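Local coordinates for putative carboxynorspermidine decarboxylase protein (Sinorhizobium meliloti, PDB 3MT1) that probably catalyses the pyridoxal phosphate-dependent decarboxylation of carboxynorspermidine and carboxyspermidine, yielding norspermidine and spermidine, at residues 22-30 with 209-217; 188-198 with 219-230. All coordinates share one frame; numbering follows the deposited sequence.

Contact 1 of 2, residues 22-30 with 209-217; sequences AHVREKSGA and VDAFSARLR
Val24 and Leu216 meet where helix 11-28, which leads into the first strand of the alpha/beta barrel, packs against helix 209-223, which leads into the last. The two helix segments cross at -42° with their axes 8.6 Å apart, and Ser28 and Ser213 lie at the nearest backbone approach. Val24 is a knob in the hole formed by Val209, Phe212, Ser213 and Leu216. Its branches divide the work: CG2 meets Val209 CG1 at 3.6 Å, while CG1, anti to the backbone N (chi1 164°), turns to Phe212 CE2 and to Leu216 CD1. One turn on, Ser28 CB rests on Leu216 CB at 3.8 Å. Beside this, Lys27 CB sits 3.3 Å from Ser213 OG, whose own hydrogen bond turns back to Val209 O, so that carbonyl takes both the backbone N-H and the hydroxyl of Ser213, from opposite faces of its plane. At one margin His23 NE2 donates to Asp210 OD1 over 3.0 Å. The oxygen is met on its syn side but from well out of the carboxylate plane, and lies close to the imidazole plane; ring and carboxylate planes are turned 71° apart. Lys27 CG lies over one face of the imidazole, toward its rim. At the opposite end, also at the surface, the Arg217 guanidinium lies with one face over Ser28 O, with NH1 3.4 Å away, an approach too poorly angled for a hydrogen bond. Leu229 of strand 226-229 and Phe202 of a loop also touch Val24. The chemistry is thus graded from apolar interlocking inside to polar pairing outside, where the nearby carboxylate would probably favour a protonated His23.

Contact 2 of 2, residues 188-198 with 219-230; sequences IARVDWVSLGG and FSDRYGVQIYLE
Ser195 OG donates to Glu230 OE2 over 2.6 Å, reaching the carboxylate on its anti side and somewhat out of its plane, and the same hydroxyl accepts from Gly197 N, closing an ST turn where the strand ends. Backbone bonds carry the pairing of parallel strands 193-195 and 226-229: Val194 N to Gln226 O is nearly straight (174° at the hydrogen), and Tyr228 N returns to Val194 O at 2.8 Å. Past the strands, Glu230 N reaches Gly197 O from above the carbonyl plane. On the sheet face of Trp193, the Tyr228 ring turns its edge to Trp193 CB, with CE2 4.1 Å away; its hydroxyl bonds Lys95, which also makes a cation-pi contact with Trp193. On the other face Val194 CG2 packs on Val225 CG2 at 4.0 Å, and Leu196 CD1 meets Ile227 CG2. Farther out, Ile188 CG2 lies 3.9 Å from both Phe219 CZ and Tyr223 CB, joining the ends of the two helices, while Tyr223 OH is held by Glu181. In this right-handed beta-alpha-beta crossover, helix 209-223 links the last two barrel strands; strand 158-160 flanks 193-195, strand 31-35 closes the barrel beside 226-229, and helix 170-190, which carries Ile188, packs through Leu177 on Leu196 and Phe219.

Both contacts use helix 209-223, contact 1 through its N-terminal part and contact 2 through its last turn and the strand that follows. Contact 1 lies in the outer helical layer and is only partly buried, relying on side-chain packing with charged residues at its margins. Contact 2 is mostly buried and belongs to the barrel wall, where main-chain hydrogen bonds dominate. Their centres are 13 Å apart and they touch directly: Gln226 NE2 is probably hydrogen-bonded to Gly29 O at 2.7 Å, and Leu216 O packs on Ile227 CD1. Contact 2 also reaches toward the predicted substrate residue Glu233, whereas contact 1 stays away from the annotated sites.

Contact 1 of 2, residues 22-30 with 209-217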
loop_
_atom_site.group_PDB
_atom_site.type_symbol
_atom_site.label_atom_id
_atom_site.label_comp_id
_atom_site.label_asym_id
_atom_site.label_seq_id
_atom_site.Cartn_x
_atom_site.Cartn_y
_atom_site.Cartn_z
ATOM N N ALA B 22 1.879 3.919 31.328
ATOM C CA ALA B 22 1.570 3.471 32.691
ATOM C C ALA B 22 1.454 4.664 33.703
ATOM O O ALA B 22 0.461 4.799 34.448
ATOM C CB ALA B 22 2.620 2.487 33.137
ATOM N N HIS B 23 2.467 5.528 33.704
ATOM C CA HIS B 23 2.482 6.729 34.538
ATOM C C HIS B 23 1.160 7.505 34.363
ATOM O O HIS B 23 0.485 7.804 35.332
ATOM C CB HIS B 23 3.700 7.573 34.153
ATOM C CG HIS B 23 3.841 8.836 34.928
ATOM N ND1 HIS B 23 4.620 8.930 36.061
ATOM C CD2 HIS B 23 3.321 10.069 34.723
ATOM C CE1 HIS B 23 4.564 10.166 36.527
ATOM N NE2 HIS B 23 3.781 10.876 35.733
ATOM N N VAL B 24 0.764 7.764 33.121
ATOM C CA VAL B 24 -0.507 8.420 32.860
ATOM C C VAL B 24 -1.687 7.622 33.427
ATOM O O VAL B 24 -2.541 8.191 34.095
ATOM C CB VAL B 24 -0.731 8.645 31.354
ATOM C CG1 VAL B 24 -2.208 8.971 31.064
ATOM C CG2 VAL B 24 0.219 9.719 30.818
ATOM N N ARG B 25 -1.727 6.316 33.165
ATOM C CA ARG B 25 -2.796 5.467 33.666
ATOM C C ARG B 25 -2.864 5.553 35.196
ATOM O O ARG B 25 -3.935 5.586 35.789
ATOM C CB ARG B 25 -2.558 4.011 33.262
ATOM C CG ARG B 25 -2.479 3.805 31.786
ATOM C CD ARG B 25 -2.181 2.361 31.356
ATOM N NE ARG B 25 -2.812 1.340 32.175
ATOM C CZ ARG B 25 -2.145 0.600 33.060
ATOM N NH1 ARG B 25 -0.834 0.759 33.211
ATOM N NH2 ARG B 25 -2.782 -0.306 33.790
ATOM N N GLU B 26 -1.703 5.594 35.821
ATOM C CA GLU B 26 -1.594 5.582 37.261
ATOM C C GLU B 26 -2.110 6.932 37.846
ATOM O O GLU B 26 -2.955 6.955 38.759
ATOM C CB GLU B 26 -0.116 5.318 37.578
ATOM C CG GLU B 26 0.277 5.176 39.029
ATOM C CD GLU B 26 1.795 5.390 39.209
ATOM O OE1 GLU B 26 2.545 5.227 38.205
ATOM O OE2 GLU B 26 2.238 5.712 40.336
ATOM N N LYS B 27 -1.628 8.039 37.275
ATOM C CA LYS B 27 -1.950 9.395 37.728
ATOM C C LYS B 27 -3.378 9.786 37.426
ATOM O O LYS B 27 -4.003 10.495 38.215
ATOM C CB LYS B 27 -1.031 10.416 37.063
ATOM C CG LYS B 27 0.435 10.314 37.432
ATOM C CD LYS B 27 0.643 10.165 38.920
ATOM C CE LYS B 27 2.083 10.393 39.264
ATOM N NZ LYS B 27 2.405 10.012 40.665
ATOM N N SER B 28 -3.895 9.306 36.297
ATOM C CA SER B 28 -5.171 9.744 35.777
ATOM C C SER B 28 -6.264 8.790 36.147
ATOM O O SER B 28 -7.394 9.216 36.314
ATOM C CB SER B 28 -5.132 9.849 34.239
ATOM O OG SER B 28 -4.776 8.605 33.647
ATOM N N GLY B 29 -5.948 7.493 36.229
ATOM C CA GLY B 29 -6.975 6.444 36.311
ATOM C C GLY B 29 -7.661 6.214 34.969
ATOM O O GLY B 29 -8.662 5.496 34.872
ATOM N N ALA B 30 -7.135 6.837 33.919
ATOM C CA ALA B 30 -7.659 6.636 32.583
ATOM C C ALA B 30 -7.058 5.320 32.085
ATOM O O ALA B 30 -6.017 4.876 32.584
ATOM C CB ALA B 30 -7.299 7.799 31.685
ATOM N N VAL B 209 2.969 15.722 31.158
ATOM C CA VAL B 209 2.276 14.480 31.421
ATOM C C VAL B 209 1.395 14.527 32.680
ATOM O O VAL B 209 0.347 13.874 32.747
ATOM C CB VAL B 209 3.309 13.318 31.434
ATOM C CG1 VAL B 209 2.712 12.036 31.955
ATOM C CG2 VAL B 209 3.825 13.080 30.013
ATOM N N ASP B 210 1.802 15.343 33.653
ATOM C CA ASP B 210 1.131 15.414 34.957
ATOM C C ASP B 210 0.004 16.426 34.970
ATOM O O ASP B 210 -1.061 16.160 35.509
ATOM C CB ASP B 210 2.142 15.714 36.050
ATOM C CG ASP B 210 3.136 14.577 36.247
ATOM O OD1 ASP B 210 2.717 13.470 36.683
ATOM O OD2 ASP B 210 4.338 14.797 35.963
ATOM N N ALA B 211 0.237 17.580 34.370
ATOM C CA ALA B 211 -0.852 18.475 34.035
ATOM C C ALA B 211 -1.950 17.712 33.249
ATOM O O ALA B 211 -3.127 17.748 33.596
ATOM C CB ALA B 211 -0.313 19.661 33.222
ATOM N N PHE B 212 -1.554 17.006 32.202
ATOM C CA PHE B 212 -2.477 16.224 31.363
ATOM C C PHE B 212 -3.256 15.120 32.114
ATOM O O PHE B 212 -4.448 14.935 31.862
ATOM C CB PHE B 212 -1.676 15.650 30.200
ATOM C CG PHE B 212 -2.381 14.609 29.410
ATOM C CD1 PHE B 212 -3.324 14.958 28.452
ATOM C CD2 PHE B 212 -2.055 13.263 29.570
ATOM C CE1 PHE B 212 -3.953 13.992 27.681
ATOM C CE2 PHE B 212 -2.687 12.289 28.812
ATOM C CZ PHE B 212 -3.635 12.658 27.853
ATOM N N SER B 213 -2.564 14.398 33.003
ATOM C CA SER B 213 -3.183 13.451 33.942
ATOM C C SER B 213 -4.207 14.114 34.846
ATOM O O SER B 213 -5.272 13.554 35.105
ATOM C CB SER B 213 -2.128 12.810 34.840
ATOM O OG SER B 213 -1.320 11.907 34.100
ATOM N N ALA B 214 -3.867 15.309 35.324
ATOM C CA ALA B 214 -4.721 16.066 36.237
ATOM C C ALA B 214 -5.972 16.553 35.514
ATOM O O ALA B 214 -7.055 16.610 36.083
ATOM C CB ALA B 214 -3.958 17.230 36.803
ATOM N N ARG B 215 -5.814 16.897 34.247
ATOM C CA ARG B 215 -6.939 17.329 33.441
ATOM C C ARG B 215 -7.860 16.132 33.127
ATOM O O ARG B 215 -9.085 16.293 33.051
ATOM C CB ARG B 215 -6.437 18.022 32.161
ATOM C CG ARG B 215 -7.533 18.473 31.224
ATOM C CD ARG B 215 -8.356 19.626 31.823
ATOM N NE ARG B 215 -9.476 20.048 30.964
ATOM C CZ ARG B 215 -10.738 19.639 31.119
ATOM N NH1 ARG B 215 -11.057 18.786 32.082
ATOM N NH2 ARG B 215 -11.685 20.080 30.309
ATOM N N LEU B 216 -7.257 14.949 32.945
ATOM C CA LEU B 216 -7.988 13.709 32.755
ATOM C C LEU B 216 -8.805 13.382 34.010
ATOM O O LEU B 216 -10.003 13.086 33.920
ATOM C CB LEU B 216 -7.038 12.559 32.362
ATOM C CG LEU B 216 -6.372 12.585 30.954
ATOM C CD1 LEU B 216 -5.440 11.425 30.687
ATOM C CD2 LEU B 216 -7.385 12.653 29.856
ATOM N N ARG B 217 -8.164 13.479 35.179
ATOM C CA ARG B 217 -8.846 13.257 36.449
ATOM C C ARG B 217 -10.120 14.094 36.582
ATOM O O ARG B 217 -11.178 13.580 36.955
ATOM C CB ARG B 217 -7.915 13.545 37.630
ATOM C CG ARG B 217 -7.124 12.338 38.131
ATOM C CD ARG B 217 -7.259 12.116 39.648
ATOM N NE ARG B 217 -6.482 10.948 40.068
ATOM C CZ ARG B 217 -6.920 9.689 40.044
ATOM N NH1 ARG B 217 -8.145 9.399 39.631
ATOM N NH2 ARG B 217 -6.126 8.696 40.426
#

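Contact 2 of 2, residues 188-198 with 219-230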
loop_
_atom_site.group_PDB
_atom_site.type_symbol
_atom_site.label_atom_id
_atom_site.label_comp_id
_atom_site.label_asym_id
_atom_site.label_seq_id
_atom_site.Cartn_x
_atom_site.Cartn_y
_atom_site.Cartn_z
ATOM N N ILE B 188 -22.748 13.244 28.385
ATOM C CA ILE B 188 -21.617 12.491 28.934
ATOM C C ILE B 188 -21.859 12.088 30.400
ATOM O O ILE B 188 -21.677 10.925 30.762
ATOM C CB ILE B 188 -20.280 13.268 28.735
ATOM C CG1 ILE B 188 -19.941 13.361 27.225
ATOM C CG2 ILE B 188 -19.145 12.617 29.509
ATOM C CD1 ILE B 188 -18.864 14.398 26.847
ATOM N N ALA B 189 -22.305 13.032 31.221
ATOM C CA ALA B 189 -22.664 12.757 32.629
ATOM C C ALA B 189 -23.546 11.515 32.792
ATOM O O ALA B 189 -23.425 10.803 33.792
ATOM C CB ALA B 189 -23.349 13.987 33.284
ATOM N N ARG B 190 -24.403 11.255 31.800
ATOM C CA ARG B 190 -25.445 10.217 31.891
ATOM C C ARG B 190 -24.961 8.812 31.519
ATOM O O ARG B 190 -25.641 7.823 31.800
ATOM C CB ARG B 190 -26.670 10.589 31.038
ATOM C CG ARG B 190 -27.436 11.829 31.491
ATOM C CD ARG B 190 -28.491 12.277 30.453
ATOM N NE ARG B 190 -29.350 11.168 30.016
ATOM C CZ ARG B 190 -30.308 11.246 29.088
ATOM N NH1 ARG B 190 -30.572 12.398 28.471
ATOM N NH2 ARG B 190 -31.003 10.153 28.777
ATOM N N VAL B 191 -23.798 8.713 30.887
ATOM C CA VAL B 191 -23.260 7.408 30.513
ATOM C C VAL B 191 -22.154 7.054 31.469
ATOM O O VAL B 191 -21.823 7.845 32.346
ATOM C CB VAL B 191 -22.735 7.361 29.063
ATOM C CG1 VAL B 191 -23.855 7.615 28.090
ATOM C CG2 VAL B 191 -21.624 8.354 28.851
ATOM N N ASP B 192 -21.564 5.874 31.322
ATOM C CA ASP B 192 -20.542 5.535 32.278
ATOM C C ASP B 192 -19.147 5.290 31.732
ATOM O O ASP B 192 -18.253 4.971 32.497
ATOM C CB ASP B 192 -21.023 4.465 33.273
ATOM C CG ASP B 192 -21.398 3.203 32.609
ATOM O OD1 ASP B 192 -20.724 2.911 31.615
ATOM O OD2 ASP B 192 -22.351 2.523 33.058
ATOM N N TRP B 193 -18.935 5.513 30.432
ATOM C CA TRP B 193 -17.564 5.549 29.890
ATOM C C TRP B 193 -17.439 6.377 28.628
ATOM O O TRP B 193 -18.386 6.503 27.860
ATOM C CB TRP B 193 -16.985 4.151 29.655
ATOM C CG TRP B 193 -17.765 3.320 28.692
ATOM C CD1 TRP B 193 -18.729 2.425 29.007
ATOM C CD2 TRP B 193 -17.657 3.304 27.246
ATOM N NE1 TRP B 193 -19.225 1.834 27.855
ATOM C CE2 TRP B 193 -18.596 2.362 26.768
ATOM C CE3 TRP B 193 -16.866 3.999 26.321
ATOM C CZ2 TRP B 193 -18.777 2.089 25.416
ATOM C CZ3 TRP B 193 -17.047 3.727 24.958
ATOM C CH2 TRP B 193 -17.999 2.770 24.524
ATOM N N VAL B 194 -16.241 6.916 28.422
ATOM C CA VAL B 194 -15.913 7.762 27.271
ATOM C C VAL B 194 -14.535 7.416 26.755
ATOM O O VAL B 194 -13.602 7.223 27.537
ATOM C CB VAL B 194 -15.870 9.258 27.648
ATOM C CG1 VAL B 194 -15.436 10.089 26.451
ATOM C CG2 VAL B 194 -17.227 9.727 28.100
ATOM N N SER B 195 -14.405 7.336 25.442
ATOM C CA SER B 195 -13.114 7.146 24.840
ATOM C C SER B 195 -12.736 8.421 24.139
ATOM O O SER B 195 -13.469 8.914 23.247
ATOM C CB SER B 195 -13.137 6.019 23.826
ATOM O OG SER B 195 -12.250 6.348 22.755
ATOM N N LEU B 196 -11.591 8.959 24.526
ATOM C CA LEU B 196 -11.154 10.200 23.935
ATOM C C LEU B 196 -10.305 10.016 22.688
ATOM O O LEU B 196 -9.787 10.990 22.179
ATOM C CB LEU B 196 -10.435 11.064 24.964
ATOM C CG LEU B 196 -11.355 11.563 26.068
ATOM C CD1 LEU B 196 -10.528 12.238 27.182
ATOM C CD2 LEU B 196 -12.439 12.475 25.480
ATOM N N GLY B 197 -10.180 8.783 22.194
ATOM C CA GLY B 197 -9.394 8.501 20.990
ATOM C C GLY B 197 -7.884 8.673 21.093
ATOM O O GLY B 197 -7.306 8.606 22.179
ATOM N N GLY B 198 -7.249 8.893 19.949
ATOM C CA GLY B 198 -5.817 8.983 19.855
ATOM C C GLY B 198 -5.414 10.334 19.312
ATOM O O GLY B 198 -6.094 11.343 19.524
ATOM N N PHE B 219 -12.018 15.674 34.329
ATOM C CA PHE B 219 -13.083 15.316 33.423
ATOM C C PHE B 219 -13.786 14.067 33.946
ATOM O O PHE B 219 -15.006 14.010 33.979
ATOM C CB PHE B 219 -12.532 15.053 32.033
ATOM C CG PHE B 219 -13.582 14.727 31.032
ATOM C CD1 PHE B 219 -14.029 13.419 30.878
ATOM C CD2 PHE B 219 -14.127 15.730 30.231
ATOM C CE1 PHE B 219 -15.011 13.117 29.949
ATOM C CE2 PHE B 219 -15.114 15.447 29.301
ATOM C CZ PHE B 219 -15.561 14.137 29.155
ATOM N N SER B 220 -13.007 13.071 34.352
ATOM C CA SER B 220 -13.552 11.823 34.838
ATOM C C SER B 220 -14.292 12.028 36.157
ATOM O O SER B 220 -15.281 11.348 36.419
ATOM C CB SER B 220 -12.434 10.795 34.997
ATOM O OG SER B 220 -12.848 9.723 35.829
ATOM N N ASP B 221 -13.812 12.960 36.980
ATOM C CA ASP B 221 -14.445 13.256 38.276
ATOM C C ASP B 221 -15.777 13.983 38.094
ATOM O O ASP B 221 -16.810 13.530 38.574
ATOM C CB ASP B 221 -13.505 14.065 39.183
ATOM C CG ASP B 221 -12.544 13.183 39.978
ATOM O OD1 ASP B 221 -12.654 11.937 39.918
ATOM O OD2 ASP B 221 -11.667 13.736 40.678
ATOM N N ARG B 222 -15.745 15.100 37.384
ATOM C CA ARG B 222 -16.940 15.849 37.053
ATOM C C ARG B 222 -18.045 14.938 36.506
ATOM O O ARG B 222 -19.162 14.955 37.013
ATOM C CB ARG B 222 -16.601 16.968 36.048
ATOM C CG ARG B 222 -17.808 17.675 35.433
ATOM C CD ARG B 222 -17.402 18.832 34.565
ATOM N NE ARG B 222 -17.187 20.028 35.361
ATOM C CZ ARG B 222 -17.220 21.267 34.874
ATOM N NH1 ARG B 222 -17.463 21.489 33.582
ATOM N NH2 ARG B 222 -17.012 22.290 35.687
ATOM N N TYR B 223 -17.730 14.129 35.493
ATOM C CA TYR B 223 -18.778 13.386 34.780
ATOM C C TYR B 223 -19.071 11.970 35.290
ATOM O O TYR B 223 -20.045 11.350 34.857
ATOM C CB TYR B 223 -18.531 13.415 33.263
ATOM C CG TYR B 223 -18.603 14.821 32.688
ATOM C CD1 TYR B 223 -19.836 15.463 32.518
ATOM C CD2 TYR B 223 -17.443 15.523 32.344
ATOM C CE1 TYR B 223 -19.912 16.747 32.014
ATOM C CE2 TYR B 223 -17.513 16.813 31.833
ATOM C CZ TYR B 223 -18.748 17.420 31.669
ATOM O OH TYR B 223 -18.835 18.711 31.180
ATOM N N GLY B 224 -18.254 11.477 36.220
ATOM C CA GLY B 224 -18.374 10.096 36.733
ATOM C C GLY B 224 -18.313 9.008 35.658
ATOM O O GLY B 224 -19.153 8.100 35.641
ATOM N N VAL B 225 -17.332 9.125 34.753
ATOM C CA VAL B 225 -17.115 8.184 33.648
ATOM C C VAL B 225 -15.700 7.598 33.704
ATOM O O VAL B 225 -14.788 8.228 34.225
ATOM C CB VAL B 225 -17.321 8.852 32.218
ATOM C CG1 VAL B 225 -18.786 9.287 31.965
ATOM C CG2 VAL B 225 -16.354 10.009 31.975
ATOM N N GLN B 226 -15.518 6.395 33.172
ATOM C CA GLN B 226 -14.171 5.882 32.924
ATOM C C GLN B 226 -13.619 6.422 31.576
ATOM O O GLN B 226 -14.290 6.358 30.532
ATOM C CB GLN B 226 -14.152 4.354 32.951
ATOM C CG GLN B 226 -12.818 3.757 32.539
ATOM C CD GLN B 226 -11.742 3.906 33.618
ATOM O OE1 GLN B 226 -11.967 3.548 34.785
ATOM N NE2 GLN B 226 -10.555 4.404 33.223
ATOM N N ILE B 227 -12.408 6.969 31.611
ATOM C CA ILE B 227 -11.801 7.468 30.403
ATOM C C ILE B 227 -10.965 6.383 29.753
ATOM O O ILE B 227 -10.242 5.641 30.420
ATOM C CB ILE B 227 -10.962 8.746 30.645
ATOM C CG1 ILE B 227 -11.870 9.917 31.016
ATOM C CG2 ILE B 227 -10.172 9.141 29.371
ATOM C CD1 ILE B 227 -11.101 11.165 31.375
ATOM N N TYR B 228 -11.118 6.296 28.438
ATOM C CA TYR B 228 -10.228 5.531 27.554
ATOM C C TYR B 228 -9.407 6.450 26.658
ATOM O O TYR B 228 -9.917 7.424 26.104
ATOM C CB TYR B 228 -11.016 4.553 26.711
ATOM C CG TYR B 228 -11.559 3.451 27.554
ATOM C CD1 TYR B 228 -10.813 2.291 27.794
ATOM C CD2 TYR B 228 -12.811 3.570 28.132
ATOM C CE1 TYR B 228 -11.321 1.263 28.579
ATOM C CE2 TYR B 228 -13.329 2.556 28.918
ATOM C CZ TYR B 228 -12.588 1.413 29.152
ATOM O OH TYR B 228 -13.134 0.438 29.968
ATOM N N LEU B 229 -8.127 6.143 26.556
ATOM C CA LEU B 229 -7.274 6.753 25.588
ATOM C C LEU B 229 -6.990 5.671 24.564
ATOM O O LEU B 229 -6.927 4.485 24.919
ATOM C CB LEU B 229 -5.998 7.211 26.252
ATOM C CG LEU B 229 -6.066 8.371 27.244
ATOM C CD1 LEU B 229 -4.724 8.534 27.898
ATOM C CD2 LEU B 229 -6.483 9.691 26.589
ATOM N N GLU B 230 -6.829 6.074 23.297
ATOM C CA GLU B 230 -6.503 5.131 22.210
ATOM C C GLU B 230 -5.165 5.475 21.567
ATOM O O GLU B 230 -5.101 5.833 20.393
ATOM C CB GLU B 230 -7.566 5.196 21.135
ATOM C CG GLU B 230 -8.908 4.591 21.465
ATOM C CD GLU B 230 -9.969 4.934 20.401
ATOM O OE1 GLU B 230 -9.633 5.030 19.183
ATOM O OE2 GLU B 230 -11.155 5.117 20.780
#